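Local coordinates for extracellular solute-binding protein family 1 (Alicyclobacillus acidocaldarius subsp. acidocaldarius, PDB 4OVJ) that probably binds a solute outside the cell membrane and delivers it to an ABC-type importer, as other family 1 extracellular solute-binding proteins do, at residues Glu183-Phe188 with Thr205-Thr210; Asn262-Leu267 with Leu275-Pro280; Leu327-Gly332 with Lys353-Leu358. All coordinates share one frame; numbering follows the deposited sequence. Where two conformers were deposited one is given.

Interaction 1: Glu183-Phe188 with Thr205-Thr210; sequences ESWQTF and TKLGFT. With SO4 (sulfate ion), chain B.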
loop_
_atom_site.group_PDB
_atom_site.type_symbol
_atom_site.label_atom_id
_atom_site.label_comp_id
_atom_site.label_asym_id
_atom_site.label_seq_id
_atom_site.Cartn_x
_atom_site.Cartn_y
_atom_site.Cartn_z
ATOM N N GLU A 183 10.847 -10.926 6.434
ATOM C CA GLU A 183 11.845 -9.881 6.317
ATOM C C GLU A 183 11.958 -9.399 4.878
ATOM O O GLU A 183 12.206 -10.172 3.955
ATOM C CB GLU A 183 13.199 -10.359 6.797
ATOM C CG GLU A 183 13.264 -10.573 8.303
ATOM C CD GLU A 183 14.541 -11.278 8.712
ATOM O OE1 GLU A 183 14.558 -12.531 8.700
ATOM O OE2 GLU A 183 15.527 -10.579 9.043
ATOM N N SER A 184 11.811 -8.101 4.727
ATOM C CA SER A 184 11.923 -7.428 3.449
ATOM C C SER A 184 12.215 -5.980 3.754
ATOM O O SER A 184 12.017 -5.510 4.886
ATOM C CB SER A 184 10.619 -7.528 2.655
ATOM O OG SER A 184 9.578 -6.759 3.256
ATOM N N TRP A 185 12.650 -5.263 2.738
ATOM C CA TRP A 185 12.943 -3.843 2.887
ATOM C C TRP A 185 11.727 -3.084 3.403
ATOM O O TRP A 185 11.851 -2.244 4.304
ATOM C CB TRP A 185 13.386 -3.323 1.540
ATOM C CG TRP A 185 13.838 -1.907 1.408
ATOM C CD1 TRP A 185 13.428 -1.038 0.453
ATOM C CD2 TRP A 185 14.852 -1.223 2.159
ATOM N NE1 TRP A 185 14.089 0.146 0.571
ATOM C CE2 TRP A 185 14.977 0.067 1.605
ATOM C CE3 TRP A 185 15.647 -1.562 3.253
ATOM C CZ2 TRP A 185 15.866 1.029 2.116
ATOM C CZ3 TRP A 185 16.544 -0.624 3.746
ATOM C CH2 TRP A 185 16.647 0.657 3.175
ATOM N N GLN A 186 10.541 -3.391 2.880
ATOM C CA GLN A 186 9.373 -2.646 3.320
ATOM C C GLN A 186 8.866 -3.079 4.705
ATOM O O GLN A 186 8.369 -2.238 5.459
ATOM C CB GLN A 186 8.275 -2.646 2.249
ATOM C CG GLN A 186 8.677 -1.936 0.945
ATOM C CD GLN A 186 9.068 -0.474 1.126
ATOM O OE1 GLN A 186 8.601 0.201 2.042
ATOM N NE2 GLN A 186 9.933 0.023 0.248
ATOM N N THR A 187 9.005 -4.346 5.103
ATOM C CA THR A 187 8.654 -4.648 6.504
ATOM C C THR A 187 9.685 -4.050 7.461
ATOM O O THR A 187 9.343 -3.665 8.576
ATOM C CB THR A 187 8.448 -6.133 6.838
ATOM O OG1 THR A 187 9.671 -6.862 6.696
ATOM C CG2 THR A 187 7.353 -6.739 5.990
ATOM N N PHE A 188 10.945 -3.977 7.037
ATOM C CA PHE A 188 11.908 -3.233 7.817
ATOM C C PHE A 188 11.506 -1.744 7.925
ATOM O O PHE A 188 11.667 -1.125 8.975
ATOM C CB PHE A 188 13.341 -3.361 7.292
ATOM C CG PHE A 188 14.299 -2.543 8.089
ATOM C CD1 PHE A 188 14.464 -2.787 9.442
ATOM C CD2 PHE A 188 14.964 -1.472 7.521
ATOM C CE1 PHE A 188 15.272 -1.985 10.217
ATOM C CE2 PHE A 188 15.793 -0.676 8.290
ATOM C CZ PHE A 188 15.948 -0.930 9.639
ATOM N N THR A 205 18.860 11.433 0.503
ATOM C CA THR A 205 20.316 11.557 0.347
ATOM C C THR A 205 21.098 10.572 1.219
ATOM O O THR A 205 22.293 10.356 1.003
ATOM C CB THR A 205 20.825 12.985 0.659
ATOM O OG1 THR A 205 20.518 13.342 2.017
ATOM C CG2 THR A 205 20.202 13.996 -0.302
ATOM N N LYS A 206 20.433 9.996 2.215
ATOM C CA LYS A 206 21.036 8.937 3.010
ATOM C C LYS A 206 19.957 8.083 3.657
ATOM O O LYS A 206 18.777 8.424 3.613
ATOM C CB LYS A 206 21.988 9.491 4.067
ATOM C CG LYS A 206 21.502 10.686 4.843
ATOM C CD LYS A 206 22.522 11.151 5.883
ATOM C CE LYS A 206 23.811 11.625 5.231
ATOM N NZ LYS A 206 24.601 12.491 6.146
ATOM N N LEU A 207 20.376 6.970 4.239
ATOM C CA LEU A 207 19.456 6.116 4.972
ATOM C C LEU A 207 18.976 6.880 6.190
ATOM O O LEU A 207 19.708 7.700 6.746
ATOM C CB LEU A 207 20.132 4.816 5.380
ATOM C CG LEU A 207 20.586 3.926 4.219
ATOM C CD1 LEU A 207 21.292 2.706 4.766
ATOM C CD2 LEU A 207 19.410 3.502 3.352
ATOM N N GLY A 208 17.744 6.606 6.596
ATOM C CA GLY A 208 17.117 7.331 7.687
ATOM C C GLY A 208 17.041 6.571 8.993
ATOM O O GLY A 208 16.259 6.936 9.869
ATOM N N PHE A 209 17.830 5.512 9.128
ATOM C CA PHE A 209 17.826 4.697 10.338
ATOM C C PHE A 209 19.251 4.364 10.747
ATOM O O PHE A 209 20.190 4.523 9.967
ATOM C CB PHE A 209 17.049 3.401 10.106
ATOM C CG PHE A 209 17.623 2.558 9.010
ATOM C CD1 PHE A 209 18.607 1.608 9.280
ATOM C CD2 PHE A 209 17.214 2.742 7.694
ATOM C CE1 PHE A 209 19.149 0.849 8.263
ATOM C CE2 PHE A 209 17.745 1.975 6.677
ATOM C CZ PHE A 209 18.721 1.031 6.964
ATOM N N THR A 210 19.393 3.872 11.973
ATOM C CA THR A 210 20.695 3.530 12.532
ATOM C C THR A 210 20.953 2.029 12.459
ATOM O O THR A 210 20.039 1.220 12.297
ATOM C CB THR A 210 20.773 3.926 14.007
ATOM O OG1 THR A 210 19.792 3.192 14.741
ATOM C CG2 THR A 210 20.543 5.420 14.185
HETATM S S SO4 B . 6.912 -6.605 0.807
HETATM O O1 SO4 B . 8.286 -6.942 0.387
HETATM O O2 SO4 B . 6.526 -5.249 0.339
HETATM O O3 SO4 B . 5.972 -7.569 0.199
HETATM O O4 SO4 B . 6.835 -6.701 2.279
#
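Two aromatic side chains, W185 and F188, reach from the start of a helix to L207 and F209. Just ahead of them S184 is the N-cap: its OG accepts from T187 N at 3.1 Å, nearly straight, while T187 OG1 takes the S184 N-H in return, a capping box. The same OG lies 2.9 Å from O4 of a sulfate that is probably a crystallisation additive and also bonds to Y139 and W260. W185 has CG anti to its backbone N (chi1 -176°), which sends the indole toward L207 and F209; CH2 meets L207 CD2 at 4.0 Å near the ring plane and F209 CE2 at 3.9 Å, while NE1 bonds to D377. Next comes F188, whose edge stands on the face of F209 in a T-shaped stack, planes at 80° and ring centroids 4.8 Å apart; F188 CE2 sits over the centre of that ring. A serine in place of F209 would probably leave the F188 edge without the face it stands on and open a gap beside W185 CH2. Around this buried cluster, helix 211-226 packs on F188 through L214, helix 377-392 on W185 through I380, and helix 398-414 covers L207 and F209 with M406.

Interaction 2: Asn262-Leu267 with Leu275-Pro280; sequences NYVVSL and LALALP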
loop_
_atom_site.group_PDB
_atom_site.type_symbol
_atom_site.label_atom_id
_atom_site.label_comp_id
_atom_site.label_asym_id
_atom_site.label_seq_id
_atom_site.Cartn_x
_atom_site.Cartn_y
_atom_site.Cartn_z
ATOM N N ASN A 262 -4.145 -6.866 0.706
ATOM C CA ASN A 262 -4.728 -7.242 -0.585
ATOM C C ASN A 262 -4.544 -8.708 -0.925
ATOM O O ASN A 262 -5.351 -9.284 -1.654
ATOM C CB ASN A 262 -4.151 -6.377 -1.727
ATOM C CG ASN A 262 -2.747 -6.798 -2.165
ATOM O OD1 ASN A 262 -1.756 -6.486 -1.507
ATOM N ND2 ASN A 262 -2.652 -7.475 -3.317
ATOM N N TYR A 263 -3.481 -9.310 -0.396
ATOM C CA TYR A 263 -3.187 -10.708 -0.659
ATOM C C TYR A 263 -4.182 -11.679 -0.039
ATOM O O TYR A 263 -4.175 -12.855 -0.401
ATOM C CB TYR A 263 -1.768 -11.076 -0.200
ATOM C CG TYR A 263 -0.692 -10.616 -1.143
ATOM C CD1 TYR A 263 -0.578 -11.169 -2.413
ATOM C CD2 TYR A 263 0.228 -9.652 -0.766
ATOM C CE1 TYR A 263 0.410 -10.762 -3.287
ATOM C CE2 TYR A 263 1.222 -9.231 -1.641
ATOM C CZ TYR A 263 1.303 -9.792 -2.898
ATOM O OH TYR A 263 2.286 -9.410 -3.778
ATOM N N VAL A 264 -5.034 -11.224 0.891
ATOM C CA VAL A 264 -5.938 -12.170 1.540
ATOM C C VAL A 264 -6.874 -12.852 0.538
ATOM O O VAL A 264 -7.199 -14.022 0.714
ATOM C CB VAL A 264 -6.733 -11.568 2.725
ATOM C CG1 VAL A 264 -7.761 -10.568 2.250
ATOM C CG2 VAL A 264 -7.417 -12.674 3.531
ATOM N N VAL A 265 -7.292 -12.144 -0.512
ATOM C CA VAL A 265 -8.210 -12.745 -1.484
ATOM C C VAL A 265 -7.513 -13.891 -2.212
ATOM O O VAL A 265 -8.047 -14.998 -2.288
ATOM C CB VAL A 265 -8.744 -11.709 -2.496
ATOM C CG1 VAL A 265 -9.426 -12.395 -3.675
ATOM C CG2 VAL A 265 -9.687 -10.748 -1.791
ATOM N N SER A 266 -6.314 -13.624 -2.724
ATOM C CA SER A 266 -5.511 -14.648 -3.398
ATOM C C SER A 266 -5.191 -15.822 -2.485
ATOM O O SER A 266 -5.361 -16.969 -2.871
ATOM C CB SER A 266 -4.192 -14.065 -3.923
ATOM O OG SER A 266 -4.441 -13.079 -4.896
ATOM N N LEU A 267 -4.708 -15.534 -1.282
ATOM C CA LEU A 267 -4.363 -16.592 -0.337
ATOM C C LEU A 267 -5.572 -17.439 -0.002
ATOM O O LEU A 267 -5.501 -18.660 -0.007
ATOM C CB LEU A 267 -3.775 -16.025 0.950
ATOM C CG LEU A 267 -2.362 -15.502 0.794
ATOM C CD1 LEU A 267 -2.013 -14.645 1.993
ATOM C CD2 LEU A 267 -1.345 -16.635 0.614
ATOM N N LEU A 275 -8.915 -17.925 6.881
ATOM C CA LEU A 275 -7.920 -16.920 7.227
ATOM C C LEU A 275 -8.564 -15.693 7.855
ATOM O O LEU A 275 -9.688 -15.310 7.515
ATOM C CB LEU A 275 -7.159 -16.498 5.983
ATOM C CG LEU A 275 -6.471 -17.616 5.214
ATOM C CD1 LEU A 275 -5.666 -17.037 4.049
ATOM C CD2 LEU A 275 -5.582 -18.457 6.123
ATOM N N ALA A 276 -7.853 -15.110 8.799
ATOM C CA ALA A 276 -8.279 -13.885 9.461
ATOM C C ALA A 276 -7.128 -12.888 9.420
ATOM O O ALA A 276 -6.000 -13.230 9.063
ATOM C CB ALA A 276 -8.701 -14.165 10.890
ATOM N N LEU A 277 -7.450 -11.661 9.786
ATOM C CA LEU A 277 -6.556 -10.529 9.680
ATOM C C LEU A 277 -6.381 -9.813 11.008
ATOM O O LEU A 277 -7.339 -9.585 11.748
ATOM C CB LEU A 277 -7.098 -9.555 8.649
ATOM C CG LEU A 277 -7.418 -10.124 7.268
ATOM C CD1 LEU A 277 -8.062 -9.079 6.376
ATOM C CD2 LEU A 277 -6.148 -10.631 6.633
ATOM N N ALA A 278 -5.139 -9.457 11.293
ATOM C CA ALA A 278 -4.799 -8.617 12.434
ATOM C C ALA A 278 -3.941 -7.469 11.963
ATOM O O ALA A 278 -3.249 -7.573 10.950
ATOM C CB ALA A 278 -4.058 -9.410 13.479
ATOM N N LEU A 279 -3.976 -6.361 12.697
ATOM C CA LEU A 279 -2.989 -5.315 12.450
ATOM C C LEU A 279 -1.608 -5.830 12.860
ATOM O O LEU A 279 -1.489 -6.647 13.778
ATOM C CB LEU A 279 -3.325 -4.040 13.225
ATOM C CG LEU A 279 -4.628 -3.370 12.805
ATOM C CD1 LEU A 279 -4.911 -2.193 13.731
ATOM C CD2 LEU A 279 -4.595 -2.929 11.344
ATOM N N PRO A 280 -0.550 -5.352 12.197
ATOM C CA PRO A 280 0.779 -5.863 12.515
ATOM C C PRO A 280 1.273 -5.443 13.903
ATOM O O PRO A 280 0.763 -4.474 14.490
ATOM C CB PRO A 280 1.674 -5.317 11.400
ATOM C CG PRO A 280 0.852 -4.393 10.603
ATOM C CD PRO A 280 -0.555 -4.374 11.100
#
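V264 and L267, one helical turn apart, face L277 and L275 of the strand, all four with their CB bonds directed at the opposing segment. V264 and L277 meet at a slant: the valine's CG2, anti to the backbone N, touches L277 CD2 at 3.9 Å, and its CB lies only slightly farther from the same methyl. The second pair meets differently. L275 brings CD1 against the base of the L267 side chain, 3.8 Å from L267 CB and 4.1 Å from L267 C, so this methyl rests at the root of the side chain, with the backbone carbon close behind. L275 and L277 share one strand face because they are two residues apart, and A276 between them points away from the helix. On the helix, the bond from L267 N to Y263 O, 2.9 Å, belongs to the turn that brings V264 and L267 to the same side. I142 of strand 128-144 touches both L267 and L277, and E355 of helix 350-365 packs on V264. Strand 275-278 pairs antiparallel with strand 128-144, and since L267 touches both L275 and I142, helix 263-269 lies against one face of the sheet, the helix-on-sheet layering of an alpha/beta lobe in a periplasmic-binding-protein fold.

Interaction 3: Leu327-Gly332 with Lys353-Leu358; sequences LGLVRG and KAEFQL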
loop_
_atom_site.group_PDB
_atom_site.type_symbol
_atom_site.label_atom_id
_atom_site.label_comp_id
_atom_site.label_asym_id
_atom_site.label_seq_id
_atom_site.Cartn_x
_atom_site.Cartn_y
_atom_site.Cartn_z
ATOM N N LEU A 327 -15.548 0.119 -10.250
ATOM C CA LEU A 327 -14.094 0.120 -10.040
ATOM C C LEU A 327 -13.608 -1.123 -9.321
ATOM O O LEU A 327 -12.487 -1.594 -9.564
ATOM C CB LEU A 327 -13.675 1.364 -9.250
ATOM C CG LEU A 327 -13.825 2.677 -10.017
ATOM C CD1 LEU A 327 -13.581 3.855 -9.095
ATOM C CD2 LEU A 327 -12.880 2.734 -11.209
ATOM N N GLY A 328 -14.450 -1.645 -8.435
ATOM C CA GLY A 328 -14.121 -2.825 -7.650
ATOM C C GLY A 328 -12.886 -2.655 -6.791
ATOM O O GLY A 328 -12.648 -1.577 -6.226
ATOM N N LEU A 329 -12.101 -3.731 -6.707
ATOM C CA LEU A 329 -10.900 -3.779 -5.880
ATOM C C LEU A 329 -9.641 -3.804 -6.743
ATOM O O LEU A 329 -8.550 -4.056 -6.258
ATOM C CB LEU A 329 -10.936 -4.997 -4.952
ATOM C CG LEU A 329 -11.702 -4.790 -3.648
ATOM C CD1 LEU A 329 -13.183 -4.992 -3.861
ATOM C CD2 LEU A 329 -11.188 -5.746 -2.577
ATOM N N VAL A 330 -9.799 -3.470 -8.019
ATOM C CA VAL A 330 -8.738 -3.597 -8.987
ATOM C C VAL A 330 -7.493 -2.774 -8.588
ATOM O O VAL A 330 -6.373 -3.274 -8.622
ATOM C CB VAL A 330 -9.278 -3.210 -10.406
ATOM C CG1 VAL A 330 -8.176 -3.257 -11.441
ATOM C CG2 VAL A 330 -10.440 -4.126 -10.809
ATOM N N ARG A 331 -7.701 -1.530 -8.167
ATOM C CA ARG A 331 -6.594 -0.648 -7.749
ATOM C C ARG A 331 -6.204 -0.781 -6.274
ATOM O O ARG A 331 -5.193 -0.229 -5.833
ATOM C CB ARG A 331 -6.982 0.797 -8.005
ATOM C CG ARG A 331 -7.059 1.172 -9.470
ATOM C CD ARG A 331 -7.652 2.563 -9.574
ATOM N NE ARG A 331 -7.492 3.179 -10.890
ATOM C CZ ARG A 331 -8.274 2.963 -11.949
ATOM N NH1 ARG A 331 -9.297 2.117 -11.902
ATOM N NH2 ARG A 331 -8.031 3.609 -13.076
ATOM N N GLY A 332 -7.019 -1.496 -5.517
ATOM C CA GLY A 332 -6.860 -1.611 -4.082
ATOM C C GLY A 332 -8.191 -1.462 -3.366
ATOM O O GLY A 332 -9.261 -1.525 -3.975
ATOM N N LYS A 353 -14.742 -8.561 2.487
ATOM C CA LYS A 353 -15.334 -7.958 3.684
ATOM C C LYS A 353 -14.308 -7.870 4.811
ATOM O O LYS A 353 -14.195 -6.843 5.480
ATOM C CB LYS A 353 -16.551 -8.760 4.163
ATOM C CG LYS A 353 -17.756 -8.695 3.239
ATOM C CD LYS A 353 -18.973 -9.368 3.862
ATOM C CE LYS A 353 -19.999 -9.763 2.810
ATOM N NZ LYS A 353 -20.391 -8.614 1.953
ATOM N N ALA A 354 -13.553 -8.950 5.005
ATOM C CA ALA A 354 -12.520 -9.001 6.030
ATOM C C ALA A 354 -11.463 -7.928 5.794
ATOM O O ALA A 354 -11.042 -7.268 6.732
ATOM C CB ALA A 354 -11.869 -10.375 6.072
ATOM N N GLU A 355 -11.045 -7.771 4.541
ATOM C CA GLU A 355 -10.086 -6.734 4.158
ATOM C C GLU A 355 -10.608 -5.362 4.519
ATOM O O GLU A 355 -9.874 -4.538 5.032
ATOM C CB GLU A 355 -9.904 -6.673 2.650
ATOM C CG GLU A 355 -8.879 -7.558 2.027
ATOM C CD GLU A 355 -8.625 -7.127 0.595
ATOM O OE1 GLU A 355 -7.723 -6.295 0.365
ATOM O OE2 GLU A 355 -9.372 -7.563 -0.284
ATOM N N PHE A 356 -11.874 -5.099 4.182
ATOM C CA PHE A 356 -12.465 -3.782 4.451
ATOM C C PHE A 356 -12.489 -3.514 5.953
ATOM O O PHE A 356 -12.183 -2.406 6.400
ATOM C CB PHE A 356 -13.890 -3.677 3.898
ATOM C CG PHE A 356 -13.978 -3.514 2.407
ATOM C CD1 PHE A 356 -12.940 -3.877 1.562
ATOM C CD2 PHE A 356 -15.146 -3.015 1.835
ATOM C CE1 PHE A 356 -13.066 -3.740 0.194
ATOM C CE2 PHE A 356 -15.264 -2.885 0.463
ATOM C CZ PHE A 356 -14.222 -3.235 -0.351
ATOM N N GLN A 357 -12.852 -4.525 6.736
ATOM C CA GLN A 357 -12.886 -4.369 8.189
ATOM C C GLN A 357 -11.498 -4.087 8.747
ATOM O O GLN A 357 -11.331 -3.266 9.636
ATOM C CB GLN A 357 -13.457 -5.613 8.856
ATOM C CG GLN A 357 -14.952 -5.780 8.640
ATOM C CD GLN A 357 -15.475 -7.124 9.116
ATOM O OE1 GLN A 357 -14.719 -8.089 9.263
ATOM N NE2 GLN A 357 -16.780 -7.195 9.349
ATOM N N LEU A 358 -10.498 -4.788 8.230
ATOM C CA LEU A 358 -9.127 -4.571 8.684
ATOM C C LEU A 358 -8.687 -3.143 8.337
ATOM O O LEU A 358 -8.104 -2.447 9.174
ATOM C CB LEU A 358 -8.195 -5.599 8.037
ATOM C CG LEU A 358 -6.721 -5.694 8.454
ATOM C CD1 LEU A 358 -5.869 -4.586 7.871
ATOM C CD2 LEU A 358 -6.575 -5.765 9.966
#
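This is a small, mostly apolar contact in which one leucine, L329, reaches from the loop between helix 321-327 and strand 333-334 to helix 350-365. Its CD2 does most of the touching. CD2 lies near the plane of the F356 ring at its edge, 3.9 Å from CE1, and CD1 approaches the neighbouring ring atom CZ at 4.1 Å. The same CD2 also comes within 3.4 Å of E355 OE2, a van der Waals contact between a methyl and a carboxylate oxygen. L329 and E355 extend toward each other from opposite directions, whereas the phenylalanine crosses the leucine at a slant. From its backbone F356 does not aim straight at the loop; CG anti to the carbonyl carbon (chi1 -75°) lets the ring swing round until its far end meets the leucine. The loop itself starts with a type II' beta turn from L327 to V330, where G328 leaves the helix with positive phi; L329, third in this turn, points toward helix 350-365. Farther on, G332 N bonds to L329 O at 3.1 Å, and the backbone angles of G332 would jam a CB against the preceding carbonyl O. R331, next to it, holds Q296 through NE, and its NH2 reaches Q86 and T41. On the helix side, L343 and M344 of helix 337-345 pack on F356, and V261 touches E355.

Following the chain from the N terminus, interaction 1 comes first, bringing strand 207-208 back to the start of helix 185-194 across 16 intervening residues. Interaction 2 closes a shorter loop of seven residues between helix 263-269 and strand 275-278. Interaction 3 then spans 20 residues, from the loop after helix 321-327 to helix 350-365. The three follow in series, neither nested nor crossed. Interaction 1 stands apart, its centre about 24 Å from that of interaction 2 and about 28 Å from that of interaction 3. Interactions 2 and 3 adjoin, with centres about 11 Å apart: E355 also packs on V265, and L277 lies against the backbone of A354, linking helix 263-269 and strand 275-278 to helix 350-365.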